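Local coordinates for protein tRNA modification GTPase MnmE (PDB 3GEE) that hydrolyses GTP and probably takes part, with MnmG, in adding a carboxymethylaminomethyl group to the wobble uridine of certain tRNAs, at residues P14-A19 against G119-E124; V33-A38 against Q95-T100; Y63-G68 against E79-V84. All coordinates share one frame; numbering follows the deposited sequence.

Contact 1 of 3, residues P14-A19 against G119-E124; sequences PGHPIA and GCRLAE
Ile18 and Ala19 pair in parallel with Arg121 and Leu122, with CA atoms 4.7 Å apart at Ile18 and Arg121. This short parallel pairing puts strand 121-122 at one margin of the mixed sheet of the N-terminal folate-binding domain. Three backbone bonds hold it. Arg121 N donates to Pro17 O, and Ala19 N donates to Arg121 O at 2.8 Å. Past the paired residues, Ala123 N closes the ladder on Ala19 O.

Pro17 O has a second donor. His16 ND1 reaches it at 2.8 Å, and the oxygen lies almost in the imidazole plane. This bond ties the ring to its own segment. ND1 and Arg121 N approach the carbonyl from opposite faces of its plane. Pro17 O is thus gripped by two N-H groups, one from the ring and one from the facing strand.

The arginine chain bends at chi2 and chi3 and crosses the histidine obliquely. Ring and guanidinium planes are 28° apart. His16 CB sits over one face of the guanidinium, 3.5 Å from Arg121 NH2. Any charge on the histidine would probably be disfavoured by the arginine so near. Ile18 runs side by side with Arg121 and points the same way. Its CG2 branch meets Arg121 CG at 3.6 Å. A weak, long ion pair links Arg121 NH1 to Glu127 on helix 127-134, which also packs on Ile18.

Ala19 turns to the other face of the sheet from Ile18 and Arg121, where it meets Cys120. Helix 105-117 packs on Ala19 through Leu112 and Met115. Cys120 SG is anti to its own carbonyl carbon (chi1 -77°) and lies 4.1 Å from Pro17 CB. Cys120 CB touches Ala19 CB at 3.7 Å.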
loop_
_atom_site.group_PDB
_atom_site.type_symbol
_atom_site.label_atom_id
_atom_site.label_comp_id
_atom_site.label_asym_id
_atom_site.label_seq_id
_atom_site.Cartn_x
_atom_site.Cartn_y
_atom_site.Cartn_z
ATOM N N PRO A 14 -6.797 -29.290 -5.530
ATOM C CA PRO A 14 -6.247 -28.090 -4.898
ATOM C C PRO A 14 -4.720 -28.079 -4.925
ATOM O O PRO A 14 -4.096 -29.144 -4.942
ATOM C CB PRO A 14 -6.751 -28.188 -3.458
ATOM C CG PRO A 14 -6.932 -29.636 -3.221
ATOM C CD PRO A 14 -7.295 -30.261 -4.538
ATOM N N GLY A 15 -4.128 -26.884 -4.933
ATOM C CA GLY A 15 -2.671 -26.743 -4.932
ATOM C C GLY A 15 -2.101 -26.720 -3.527
ATOM O O GLY A 15 -2.846 -26.812 -2.548
ATOM N N HIS A 16 -0.779 -26.597 -3.423
ATOM C CA HIS A 16 -0.129 -26.397 -2.130
ATOM C C HIS A 16 -0.696 -25.142 -1.455
ATOM O O HIS A 16 -0.926 -24.131 -2.124
ATOM C CB HIS A 16 1.387 -26.257 -2.307
ATOM C CG HIS A 16 2.165 -26.446 -1.041
ATOM N ND1 HIS A 16 2.091 -25.568 0.020
ATOM C CD2 HIS A 16 3.036 -27.414 -0.667
ATOM C CE1 HIS A 16 2.874 -25.992 0.995
ATOM N NE2 HIS A 16 3.461 -27.109 0.603
ATOM N N PRO A 17 -0.953 -25.205 -0.133
ATOM C CA PRO A 17 -1.373 -23.972 0.534
ATOM C C PRO A 17 -0.308 -22.894 0.374
ATOM O O PRO A 17 0.876 -23.144 0.617
ATOM C CB PRO A 17 -1.519 -24.384 2.005
ATOM C CG PRO A 17 -0.758 -25.666 2.126
ATOM C CD PRO A 17 -0.894 -26.341 0.802
ATOM N N ILE A 18 -0.732 -21.721 -0.079
ATOM C CA ILE A 18 0.174 -20.605 -0.294
ATOM C C ILE A 18 -0.379 -19.368 0.385
ATOM O O ILE A 18 -1.596 -19.194 0.459
ATOM C CB ILE A 18 0.403 -20.319 -1.797
ATOM C CG1 ILE A 18 -0.930 -20.144 -2.529
ATOM C CG2 ILE A 18 1.229 -21.425 -2.434
ATOM C CD1 ILE A 18 -0.793 -19.758 -3.981
ATOM N N ALA A 19 0.519 -18.520 0.882
ATOM C CA ALA A 19 0.144 -17.277 1.554
ATOM C C ALA A 19 0.866 -16.093 0.916
ATOM O O ALA A 19 1.933 -16.265 0.320
ATOM C CB ALA A 19 0.475 -17.362 3.033
ATOM N N GLY A 119 2.124 -24.036 7.945
ATOM C CA GLY A 119 1.714 -24.842 6.802
ATOM C C GLY A 119 1.915 -24.240 5.427
ATOM O O GLY A 119 2.313 -24.945 4.497
ATOM N N CYS A 120 1.626 -22.946 5.293
ATOM C CA CYS A 120 1.667 -22.272 3.995
ATOM C C CYS A 120 3.079 -22.071 3.457
ATOM O O CYS A 120 4.034 -21.975 4.223
ATOM C CB CYS A 120 0.990 -20.912 4.090
ATOM S SG CYS A 120 -0.800 -20.952 4.116
ATOM N N ARG A 121 3.198 -22.014 2.134
ATOM C CA ARG A 121 4.430 -21.565 1.496
ATOM C C ARG A 121 4.177 -20.172 0.923
ATOM O O ARG A 121 3.021 -19.779 0.747
ATOM C CB ARG A 121 4.871 -22.533 0.397
ATOM C CG ARG A 121 4.389 -22.154 -0.980
ATOM C CD ARG A 121 5.393 -22.528 -2.037
ATOM N NE ARG A 121 5.023 -23.760 -2.724
ATOM C CZ ARG A 121 4.202 -23.813 -3.771
ATOM N NH1 ARG A 121 3.654 -22.697 -4.254
ATOM N NH2 ARG A 121 3.932 -24.988 -4.336
ATOM N N LEU A 122 5.236 -19.416 0.644
ATOM C CA LEU A 122 5.067 -18.084 0.070
ATOM C C LEU A 122 4.651 -18.244 -1.380
ATOM O O LEU A 122 5.181 -19.090 -2.091
ATOM C CB LEU A 122 6.356 -17.261 0.205
ATOM C CG LEU A 122 6.395 -15.724 0.122
ATOM C CD1 LEU A 122 6.602 -15.249 -1.299
ATOM C CD2 LEU A 122 5.173 -15.069 0.736
ATOM N N ALA A 123 3.675 -17.450 -1.803
ATOM C CA ALA A 123 3.141 -17.541 -3.155
ATOM C C ALA A 123 4.144 -17.052 -4.192
ATOM O O ALA A 123 4.826 -16.053 -3.984
ATOM C CB ALA A 123 1.849 -16.751 -3.263
ATOM N N GLU A 124 4.233 -17.767 -5.308
ATOM C CA GLU A 124 4.995 -17.300 -6.461
ATOM C C GLU A 124 4.256 -16.106 -7.064
ATOM O O GLU A 124 3.101 -15.870 -6.721
ATOM C CB GLU A 124 5.148 -18.420 -7.492
ATOM C CG GLU A 124 5.992 -19.602 -7.018
ATOM C CD GLU A 124 6.504 -20.466 -8.164
ATOM O OE1 GLU A 124 6.911 -21.624 -7.901
ATOM O OE2 GLU A 124 6.510 -19.984 -9.325
#

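Contact 2 of 3, residues V33-A38 against Q95-T100; sequences VRISGA and QMVEFT. With FON (N-{[4-({[(6R)-2-amino-5-formyl-4-oxo-1,4,5,6,7,8-hexahydropteridin-6-yl]methyl}amino)phenyl]carbonyl}-L-glutamic acid), chain C; FON (N-{[4-({[(6R)-2-amino-5-formyl-4-oxo-1,4,5,6,7,8-hexahydropteridin-6-yl]methyl}amino)phenyl]carbonyl}-L-glutamic acid), chain B.
Arg34 and Glu98 stand side by side on neighbouring antiparallel strands and point the same way, and both meet the folinic acid of chain C. They form a non-hydrogen-bonded pair in the mixed sheet of the N-terminal domain. Glu98 OE1 accepts a hydrogen bond from the pterin amino nitrogen NA2 at 2.6 Å. Arg34 NH2 gives a weak bond to the pterin O4. Thr100 serves the other folinic acid, chain B, whose N8 faces Thr100 O in a bond too short in the model for its length to be relied on.

The two side chains also hold each other. Arg34 NE and Glu98 OE2 form a long salt bridge of 3.6 Å, with OE2 at the edge of the guanidinium. The guanidinium and carboxylate planes are 31° apart. The Arg34 chain bends at chi2 and chi3. Met96 lies alongside, with its CE 4.0 Å from Arg34 NE. Phe128 adds a cation-pi contact to Arg34. Lys476 NZ, itself hydrogen-bonded to folinic acid, lies close to Arg34 NH2; the nearby Glu98 carboxylate would probably offset these like charges.

The N-to-C directions of strands 33-36 and 96-100 are 169° apart, close to antiparallel. Ile35 N donates to Val97 O, and Gly37 N donates to Gln95 O where the ladder ends. Ser36 OG is hydrogen-bonded to Glu94 and Thr92. Ile35 and Val97 lie on the sheet face away from the pterin of chain C, where helix 40-47 packs. There Ile35 CG1 touches Val97 CG1 at 3.6 Å.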
loop_
_atom_site.group_PDB
_atom_site.type_symbol
_atom_site.label_atom_id
_atom_site.label_comp_id
_atom_site.label_asym_id
_atom_site.label_seq_id
_atom_site.Cartn_x
_atom_site.Cartn_y
_atom_site.Cartn_z
ATOM N N VAL A 33 -3.808 -10.366 4.281
ATOM C CA VAL A 33 -3.023 -11.557 3.979
ATOM C C VAL A 33 -4.002 -12.593 3.441
ATOM O O VAL A 33 -4.995 -12.910 4.114
ATOM C CB VAL A 33 -2.291 -12.120 5.216
ATOM C CG1 VAL A 33 -1.610 -13.435 4.874
ATOM C CG2 VAL A 33 -1.265 -11.116 5.744
ATOM N N ARG A 34 -3.752 -13.102 2.231
ATOM C CA ARG A 34 -4.653 -14.112 1.653
ATOM C C ARG A 34 -3.989 -15.458 1.392
ATOM O O ARG A 34 -2.968 -15.542 0.712
ATOM C CB ARG A 34 -5.416 -13.591 0.417
ATOM C CG ARG A 34 -4.572 -13.165 -0.761
ATOM C CD ARG A 34 -5.121 -13.742 -2.061
ATOM N NE ARG A 34 -6.226 -12.991 -2.657
ATOM C CZ ARG A 34 -6.244 -12.562 -3.918
ATOM N NH1 ARG A 34 -5.221 -12.788 -4.732
ATOM N NH2 ARG A 34 -7.295 -11.904 -4.374
ATOM N N ILE A 35 -4.569 -16.511 1.961
ATOM C CA ILE A 35 -4.040 -17.864 1.795
ATOM C C ILE A 35 -5.013 -18.754 1.027
ATOM O O ILE A 35 -6.225 -18.574 1.122
ATOM C CB ILE A 35 -3.638 -18.491 3.145
ATOM C CG1 ILE A 35 -4.852 -19.018 3.905
ATOM C CG2 ILE A 35 -2.925 -17.461 3.998
ATOM C CD1 ILE A 35 -4.496 -19.966 5.064
ATOM N N SER A 36 -4.475 -19.693 0.253
ATOM C CA SER A 36 -5.287 -20.529 -0.626
ATOM C C SER A 36 -4.653 -21.895 -0.834
ATOM O O SER A 36 -3.439 -22.045 -0.716
ATOM C CB SER A 36 -5.497 -19.844 -1.979
ATOM O OG SER A 36 -6.272 -20.651 -2.853
ATOM N N GLY A 37 -5.480 -22.891 -1.135
ATOM C CA GLY A 37 -4.987 -24.238 -1.389
ATOM C C GLY A 37 -5.512 -25.309 -0.457
ATOM O O GLY A 37 -6.384 -25.062 0.372
ATOM N N ALA A 38 -4.954 -26.504 -0.598
ATOM C CA ALA A 38 -5.433 -27.687 0.096
ATOM C C ALA A 38 -5.419 -27.565 1.616
ATOM O O ALA A 38 -4.359 -27.440 2.226
ATOM C CB ALA A 38 -4.627 -28.901 -0.342
ATOM N N GLN A 95 -10.163 -23.635 -1.901
ATOM C CA GLN A 95 -10.387 -23.249 -0.527
ATOM C C GLN A 95 -9.463 -22.106 -0.129
ATOM O O GLN A 95 -8.237 -22.234 -0.176
ATOM C CB GLN A 95 -10.141 -24.459 0.364
ATOM C CG GLN A 95 -10.594 -24.293 1.785
ATOM C CD GLN A 95 -10.875 -25.622 2.434
ATOM O OE1 GLN A 95 -10.056 -26.137 3.199
ATOM N NE2 GLN A 95 -12.036 -26.204 2.121
ATOM N N MET A 96 -10.046 -20.987 0.270
ATOM C CA MET A 96 -9.233 -19.899 0.780
ATOM C C MET A 96 -9.862 -19.132 1.921
ATOM O O MET A 96 -11.086 -19.003 2.006
ATOM C CB MET A 96 -8.780 -18.954 -0.343
ATOM C CG MET A 96 -9.839 -18.513 -1.331
ATOM S SD MET A 96 -9.047 -17.772 -2.780
ATOM C CE MET A 96 -8.543 -16.169 -2.135
ATOM N N VAL A 97 -9.001 -18.651 2.811
ATOM C CA VAL A 97 -9.390 -17.671 3.816
ATOM C C VAL A 97 -8.548 -16.421 3.614
ATOM O O VAL A 97 -7.409 -16.511 3.159
ATOM C CB VAL A 97 -9.304 -18.229 5.261
ATOM C CG1 VAL A 97 -8.136 -19.166 5.412
ATOM C CG2 VAL A 97 -9.243 -17.111 6.289
ATOM N N GLU A 98 -9.137 -15.264 3.906
ATOM C CA GLU A 98 -8.472 -13.973 3.754
ATOM C C GLU A 98 -8.540 -13.192 5.057
ATOM O O GLU A 98 -9.600 -12.669 5.439
ATOM C CB GLU A 98 -9.125 -13.142 2.650
ATOM C CG GLU A 98 -8.982 -13.691 1.250
ATOM C CD GLU A 98 -9.609 -12.786 0.206
ATOM O OE1 GLU A 98 -10.329 -11.834 0.592
ATOM O OE2 GLU A 98 -9.378 -13.028 -1.004
ATOM N N PHE A 99 -7.408 -13.111 5.743
ATOM C CA PHE A 99 -7.321 -12.305 6.943
ATOM C C PHE A 99 -7.099 -10.859 6.538
ATOM O O PHE A 99 -6.167 -10.556 5.798
ATOM C CB PHE A 99 -6.170 -12.789 7.814
ATOM C CG PHE A 99 -6.301 -14.214 8.236
ATOM C CD1 PHE A 99 -7.040 -14.552 9.366
ATOM C CD2 PHE A 99 -5.695 -15.222 7.504
ATOM C CE1 PHE A 99 -7.170 -15.871 9.764
ATOM C CE2 PHE A 99 -5.825 -16.548 7.893
ATOM C CZ PHE A 99 -6.560 -16.869 9.028
ATOM N N THR A 100 -7.969 -9.964 6.981
ATOM C CA THR A 100 -7.648 -8.565 6.832
ATOM C C THR A 100 -7.336 -8.026 8.220
ATOM O O THR A 100 -8.181 -8.072 9.113
ATOM C CB THR A 100 -8.718 -7.735 6.067
ATOM O OG1 THR A 100 -9.265 -6.731 6.923
ATOM C CG2 THR A 100 -9.815 -8.618 5.485
HETATM N N1 FON C . -12.143 -9.195 -2.568
HETATM C C2 FON C . -11.759 -10.226 -1.790
HETATM N NA2 FON C . -11.992 -10.162 -0.454
HETATM N N3 FON C . -11.147 -11.328 -2.299
HETATM C C4 FON C . -10.882 -11.465 -3.617
HETATM O O4 FON C . -10.316 -12.505 -4.018
HETATM C C4A FON C . -11.274 -10.344 -4.520
HETATM N N5 FON C . -11.137 -10.255 -5.910
HETATM C C6 FON C . -12.336 -9.644 -6.514
HETATM C C7 FON C . -12.173 -8.178 -6.131
HETATM N N8 FON C . -12.323 -8.134 -4.683
HETATM C C8A FON C . -11.942 -9.182 -3.896
HETATM C C9 FON C . -12.515 -9.862 -8.019
HETATM N N10 FON C . -12.419 -11.264 -8.399
HETATM C C11 FON C . -14.654 -14.561 -7.142
HETATM C C12 FON C . -14.602 -14.176 -8.481
HETATM C C13 FON C . -13.852 -13.071 -8.880
HETATM C C14 FON C . -13.153 -12.318 -7.941
HETATM C C15 FON C . -13.190 -12.713 -6.595
HETATM C C16 FON C . -13.941 -13.821 -6.192
HETATM C C FON C . -15.477 -15.769 -6.770
HETATM O O FON C . -15.632 -16.060 -5.594
HETATM N N FON C . -15.999 -16.497 -7.767
HETATM C CA FON C . -17.291 -17.176 -7.791
HETATM C CB FON C . -18.464 -16.190 -7.736
HETATM C CG FON C . -19.823 -16.850 -7.478
HETATM C CD FON C . -20.698 -15.984 -6.592
HETATM O OE1 FON C . -20.498 -16.000 -5.355
HETATM O OE2 FON C . -21.597 -15.284 -7.121
HETATM C CT FON C . -17.388 -18.021 -9.034
HETATM O O1 FON C . -17.816 -19.196 -8.944
HETATM O O2 FON C . -17.031 -17.511 -10.122
HETATM C CP1 FON C . -10.101 -10.636 -6.527
HETATM O O3 FON C . -9.426 -9.840 -7.157
HETATM N N1 FON B . -10.972 -6.339 8.833
HETATM C C2 FON B . -12.038 -5.766 8.240
HETATM N NA2 FON B . -12.529 -6.317 7.099
HETATM N N3 FON B . -12.638 -4.655 8.745
HETATM C C4 FON B . -12.208 -4.051 9.874
HETATM O O4 FON B . -12.806 -3.033 10.284
HETATM C C4A FON B . -11.021 -4.638 10.562
HETATM N N5 FON B . -10.406 -4.222 11.748
HETATM C C6 FON B . -10.026 -5.383 12.575
HETATM C C7 FON B . -8.820 -5.929 11.820
HETATM N N8 FON B . -9.342 -6.425 10.554
HETATM C C8A FON B . -10.427 -5.850 9.958
HETATM C C9 FON B . -9.739 -5.093 14.050
HETATM N N10 FON B . -10.810 -4.346 14.694
HETATM C C11 FON B . -14.858 -5.271 15.140
HETATM C C12 FON B . -14.027 -5.063 16.239
HETATM C C13 FON B . -12.677 -4.757 16.070
HETATM C C14 FON B . -12.130 -4.672 14.793
HETATM C C15 FON B . -12.968 -4.866 13.684
HETATM C C16 FON B . -14.321 -5.172 13.851
HETATM C C FON B . -16.311 -5.593 15.385
HETATM O O FON B . -17.034 -5.891 14.446
HETATM N N FON B . -16.761 -5.518 16.645
HETATM C CA FON B . -17.754 -6.374 17.288
HETATM C CB FON B . -17.269 -7.823 17.420
HETATM C CG FON B . -18.366 -8.813 17.827
HETATM C CD FON B . -18.190 -10.150 17.131
HETATM O OE1 FON B . -18.582 -10.261 15.945
HETATM O OE2 FON B . -17.665 -11.101 17.761
HETATM C CT FON B . -18.086 -5.818 18.648
HETATM O O1 FON B . -19.287 -5.738 18.999
HETATM O O2 FON B . -17.139 -5.452 19.382
HETATM C CP1 FON B . -10.199 -3.007 12.029
HETATM O O3 FON B . -9.064 -2.586 12.168
#

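Contact 3 of 3, residues Y63-G68 against E79-V84; sequences YTAHFG and EVIALV. With FON (N-{[4-({[(6R)-2-amino-5-formyl-4-oxo-1,4,5,6,7,8-hexahydropteridin-6-yl]methyl}amino)phenyl]carbonyl}-L-glutamic acid), chain B; FON (N-{[4-({[(6R)-2-amino-5-formyl-4-oxo-1,4,5,6,7,8-hexahydropteridin-6-yl]methyl}amino)phenyl]carbonyl}-L-glutamic acid), chain C.
Phe67 lays one face of its ring against the aminobenzoyl ring of the folinic acid of chain B. Its CE1 comes 3.4 Å from the ligand C13, and CZ lies close to C12. Glu79 reaches the ring from the facing strand. Its CG is 3.5 Å from Phe67 CE1, and the carboxylate plane is turned 60° from the ring. Glu79 also has a weak, long ion pair with Arg69.

Ile81 crosses Phe67 at about a right angle. Its CG1 meets Phe67 CD1 at the ring edge, 3.9 Å away. The CB of Ile81 also lies 3.6 Å from the pterin N1, so this side chain touches both the phenyl group and the bound folate.

The two segments belong to the beta hairpin of strands 64-71 and 76-85, which run antiparallel. His66 and Ala82 form a hydrogen-bonded pair, and Gly68 pairs likewise with Val80. Tyr63 and Thr64 both face Val84 in a G1 beta bulge. Val84 N donates to Thr64 O, and Tyr63 N donates to Val84 O.

Tyr63 extends beyond the bulge to the other folinic acid, chain C, where its OH meets the ligand amide O in a hydrogen bond modelled implausibly short, so its length is doubtful. Phe67 of the second subunit packs on this tyrosine. On the same sheet face as Phe67, Ala65 CB touches Ile81 CG2 at 4.0 Å.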
loop_
_atom_site.group_PDB
_atom_site.type_symbol
_atom_site.label_atom_id
_atom_site.label_comp_id
_atom_site.label_asym_id
_atom_site.label_seq_id
_atom_site.Cartn_x
_atom_site.Cartn_y
_atom_site.Cartn_z
ATOM N N TYR A 63 -18.292 -17.388 1.845
ATOM C CA TYR A 63 -18.688 -15.975 1.856
ATOM C C TYR A 63 -19.107 -15.447 3.223
ATOM O O TYR A 63 -19.934 -14.541 3.335
ATOM C CB TYR A 63 -19.723 -15.681 0.768
ATOM C CG TYR A 63 -19.065 -15.510 -0.573
ATOM C CD1 TYR A 63 -18.900 -16.589 -1.443
ATOM C CD2 TYR A 63 -18.562 -14.272 -0.957
ATOM C CE1 TYR A 63 -18.274 -16.427 -2.672
ATOM C CE2 TYR A 63 -17.936 -14.099 -2.174
ATOM C CZ TYR A 63 -17.793 -15.172 -3.026
ATOM O OH TYR A 63 -17.169 -14.967 -4.233
ATOM N N THR A 64 -18.479 -15.996 4.255
ATOM C CA THR A 64 -18.839 -15.708 5.633
ATOM C C THR A 64 -17.618 -15.172 6.395
ATOM O O THR A 64 -16.512 -15.703 6.275
ATOM C CB THR A 64 -19.466 -16.968 6.291
ATOM O OG1 THR A 64 -20.234 -16.594 7.433
ATOM C CG2 THR A 64 -18.410 -17.962 6.701
ATOM N N ALA A 65 -17.817 -14.100 7.152
ATOM C CA ALA A 65 -16.716 -13.394 7.815
ATOM C C ALA A 65 -16.701 -13.659 9.312
ATOM O O ALA A 65 -17.753 -13.824 9.927
ATOM C CB ALA A 65 -16.811 -11.906 7.547
ATOM N N HIS A 66 -15.506 -13.691 9.896
ATOM C CA HIS A 66 -15.345 -14.050 11.304
ATOM C C HIS A 66 -14.340 -13.174 12.035
ATOM O O HIS A 66 -13.173 -13.085 11.648
ATOM C CB HIS A 66 -14.943 -15.515 11.417
ATOM C CG HIS A 66 -15.807 -16.423 10.609
ATOM N ND1 HIS A 66 -16.943 -17.010 11.117
ATOM C CD2 HIS A 66 -15.725 -16.812 9.317
ATOM C CE1 HIS A 66 -17.516 -17.740 10.176
ATOM N NE2 HIS A 66 -16.797 -17.636 9.075
ATOM N N PHE A 67 -14.804 -12.535 13.099
ATOM C CA PHE A 67 -13.962 -11.651 13.883
ATOM C C PHE A 67 -13.298 -12.413 15.012
ATOM O O PHE A 67 -13.967 -12.887 15.932
ATOM C CB PHE A 67 -14.776 -10.479 14.440
ATOM C CG PHE A 67 -14.024 -9.644 15.420
ATOM C CD1 PHE A 67 -12.940 -8.878 15.013
ATOM C CD2 PHE A 67 -14.381 -9.630 16.753
ATOM C CE1 PHE A 67 -12.230 -8.108 15.930
ATOM C CE2 PHE A 67 -13.680 -8.861 17.675
ATOM C CZ PHE A 67 -12.605 -8.098 17.264
ATOM N N GLY A 68 -11.977 -12.526 14.942
ATOM C CA GLY A 68 -11.214 -13.187 15.997
ATOM C C GLY A 68 -9.796 -12.676 16.141
ATOM O O GLY A 68 -9.472 -11.575 15.686
ATOM N N GLU A 79 -5.767 -8.568 16.017
ATOM C CA GLU A 79 -7.202 -8.731 15.947
ATOM C C GLU A 79 -7.563 -8.601 14.483
ATOM O O GLU A 79 -7.344 -7.549 13.888
ATOM C CB GLU A 79 -7.858 -7.607 16.725
ATOM C CG GLU A 79 -9.063 -8.012 17.520
ATOM C CD GLU A 79 -9.487 -6.919 18.476
ATOM O OE1 GLU A 79 -9.577 -5.749 18.029
ATOM O OE2 GLU A 79 -9.722 -7.231 19.669
ATOM N N VAL A 80 -8.099 -9.663 13.891
ATOM C CA VAL A 80 -8.396 -9.662 12.451
ATOM C C VAL A 80 -9.847 -10.026 12.141
ATOM O O VAL A 80 -10.645 -10.244 13.055
ATOM C CB VAL A 80 -7.448 -10.604 11.673
ATOM C CG1 VAL A 80 -5.992 -10.283 12.002
ATOM C CG2 VAL A 80 -7.760 -12.068 11.972
ATOM N N ILE A 81 -10.178 -10.061 10.850
ATOM C CA ILE A 81 -11.446 -10.609 10.376
ATOM C C ILE A 81 -11.158 -11.631 9.288
ATOM O O ILE A 81 -10.545 -11.307 8.260
ATOM C CB ILE A 81 -12.424 -9.516 9.880
ATOM C CG1 ILE A 81 -13.052 -8.806 11.081
ATOM C CG2 ILE A 81 -13.503 -10.115 8.970
ATOM C CD1 ILE A 81 -14.152 -7.822 10.745
ATOM N N ALA A 82 -11.576 -12.872 9.524
ATOM C CA ALA A 82 -11.321 -13.940 8.565
ATOM C C ALA A 82 -12.499 -14.072 7.617
ATOM O O ALA A 82 -13.655 -14.045 8.046
ATOM C CB ALA A 82 -11.041 -15.252 9.276
ATOM N N LEU A 83 -12.203 -14.184 6.326
ATOM C CA LEU A 83 -13.234 -14.383 5.322
ATOM C C LEU A 83 -13.060 -15.751 4.689
ATOM O O LEU A 83 -12.084 -15.998 3.969
ATOM C CB LEU A 83 -13.195 -13.287 4.255
ATOM C CG LEU A 83 -14.324 -13.243 3.220
ATOM C CD1 LEU A 83 -15.689 -13.394 3.864
ATOM C CD2 LEU A 83 -14.268 -11.951 2.430
ATOM N N VAL A 84 -14.013 -16.637 4.966
ATOM C CA VAL A 84 -13.984 -17.989 4.430
ATOM C C VAL A 84 -14.553 -18.000 3.009
ATOM O O VAL A 84 -15.570 -17.360 2.737
ATOM C CB VAL A 84 -14.765 -18.970 5.355
ATOM C CG1 VAL A 84 -14.794 -20.373 4.773
ATOM C CG2 VAL A 84 -14.153 -18.988 6.760
HETATM N N1 FON B . -10.972 -6.339 8.833
HETATM C C2 FON B . -12.038 -5.766 8.240
HETATM N NA2 FON B . -12.529 -6.317 7.099
HETATM N N3 FON B . -12.638 -4.655 8.745
HETATM C C4 FON B . -12.208 -4.051 9.874
HETATM O O4 FON B . -12.806 -3.033 10.284
HETATM C C4A FON B . -11.021 -4.638 10.562
HETATM N N5 FON B . -10.406 -4.222 11.748
HETATM C C6 FON B . -10.026 -5.383 12.575
HETATM C C7 FON B . -8.820 -5.929 11.820
HETATM N N8 FON B . -9.342 -6.425 10.554
HETATM C C8A FON B . -10.427 -5.850 9.958
HETATM C C9 FON B . -9.739 -5.093 14.050
HETATM N N10 FON B . -10.810 -4.346 14.694
HETATM C C11 FON B . -14.858 -5.271 15.140
HETATM C C12 FON B . -14.027 -5.063 16.239
HETATM C C13 FON B . -12.677 -4.757 16.070
HETATM C C14 FON B . -12.130 -4.672 14.793
HETATM C C15 FON B . -12.968 -4.866 13.684
HETATM C C16 FON B . -14.321 -5.172 13.851
HETATM C C FON B . -16.311 -5.593 15.385
HETATM O O FON B . -17.034 -5.891 14.446
HETATM N N FON B . -16.761 -5.518 16.645
HETATM C CA FON B . -17.754 -6.374 17.288
HETATM C CB FON B . -17.269 -7.823 17.420
HETATM C CG FON B . -18.366 -8.813 17.827
HETATM C CD FON B . -18.190 -10.150 17.131
HETATM O OE1 FON B . -18.582 -10.261 15.945
HETATM O OE2 FON B . -17.665 -11.101 17.761
HETATM C CT FON B . -18.086 -5.818 18.648
HETATM O O1 FON B . -19.287 -5.738 18.999
HETATM O O2 FON B . -17.139 -5.452 19.382
HETATM C CP1 FON B . -10.199 -3.007 12.029
HETATM O O3 FON B . -9.064 -2.586 12.168
HETATM N N1 FON C . -12.143 -9.195 -2.568
HETATM C C2 FON C . -11.759 -10.226 -1.790
HETATM N NA2 FON C . -11.992 -10.162 -0.454
HETATM N N3 FON C . -11.147 -11.328 -2.299
HETATM C C4 FON C . -10.882 -11.465 -3.617
HETATM O O4 FON C . -10.316 -12.505 -4.018
HETATM C C4A FON C . -11.274 -10.344 -4.520
HETATM N N5 FON C . -11.137 -10.255 -5.910
HETATM C C6 FON C . -12.336 -9.644 -6.514
HETATM C C7 FON C . -12.173 -8.178 -6.131
HETATM N N8 FON C . -12.323 -8.134 -4.683
HETATM C C8A FON C . -11.942 -9.182 -3.896
HETATM C C9 FON C . -12.515 -9.862 -8.019
HETATM N N10 FON C . -12.419 -11.264 -8.399
HETATM C C11 FON C . -14.654 -14.561 -7.142
HETATM C C12 FON C . -14.602 -14.176 -8.481
HETATM C C13 FON C . -13.852 -13.071 -8.880
HETATM C C14 FON C . -13.153 -12.318 -7.941
HETATM C C15 FON C . -13.190 -12.713 -6.595
HETATM C C16 FON C . -13.941 -13.821 -6.192
HETATM C C FON C . -15.477 -15.769 -6.770
HETATM O O FON C . -15.632 -16.060 -5.594
HETATM N N FON C . -15.999 -16.497 -7.767
HETATM C CA FON C . -17.291 -17.176 -7.791
HETATM C CB FON C . -18.464 -16.190 -7.736
HETATM C CG FON C . -19.823 -16.850 -7.478
HETATM C CD FON C . -20.698 -15.984 -6.592
HETATM O OE1 FON C . -20.498 -16.000 -5.355
HETATM O OE2 FON C . -21.597 -15.284 -7.121
HETATM C CT FON C . -17.388 -18.021 -9.034
HETATM O O1 FON C . -17.816 -19.196 -8.944
HETATM O O2 FON C . -17.031 -17.511 -10.122
HETATM C CP1 FON C . -10.101 -10.636 -6.527
HETATM O O3 FON C . -9.426 -9.840 -7.157
#

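Overall arrangement
All three contacts belong to one mixed sheet in the N-terminal domain. Along the chain, contact 1 spans contact 2, and contact 2 spans contact 3. Across the sheet the strands run 48-50, 64-71, 76-85, 96-102, 30-36, 18-21 and 121-122. Contact 2 therefore lies between the other two. Its centre is about 9 Å from that of contact 1 and about 11 Å from that of contact 3. Backbone bonds join it to both neighbours: Ile18 to Ser36, and Leu83 to Glu98. Contacts 1 and 3 do not touch, and their centres are about 20 Å apart. Contacts 2 and 3 share both folinic acids, while contact 1 lies at the 121-122 margin.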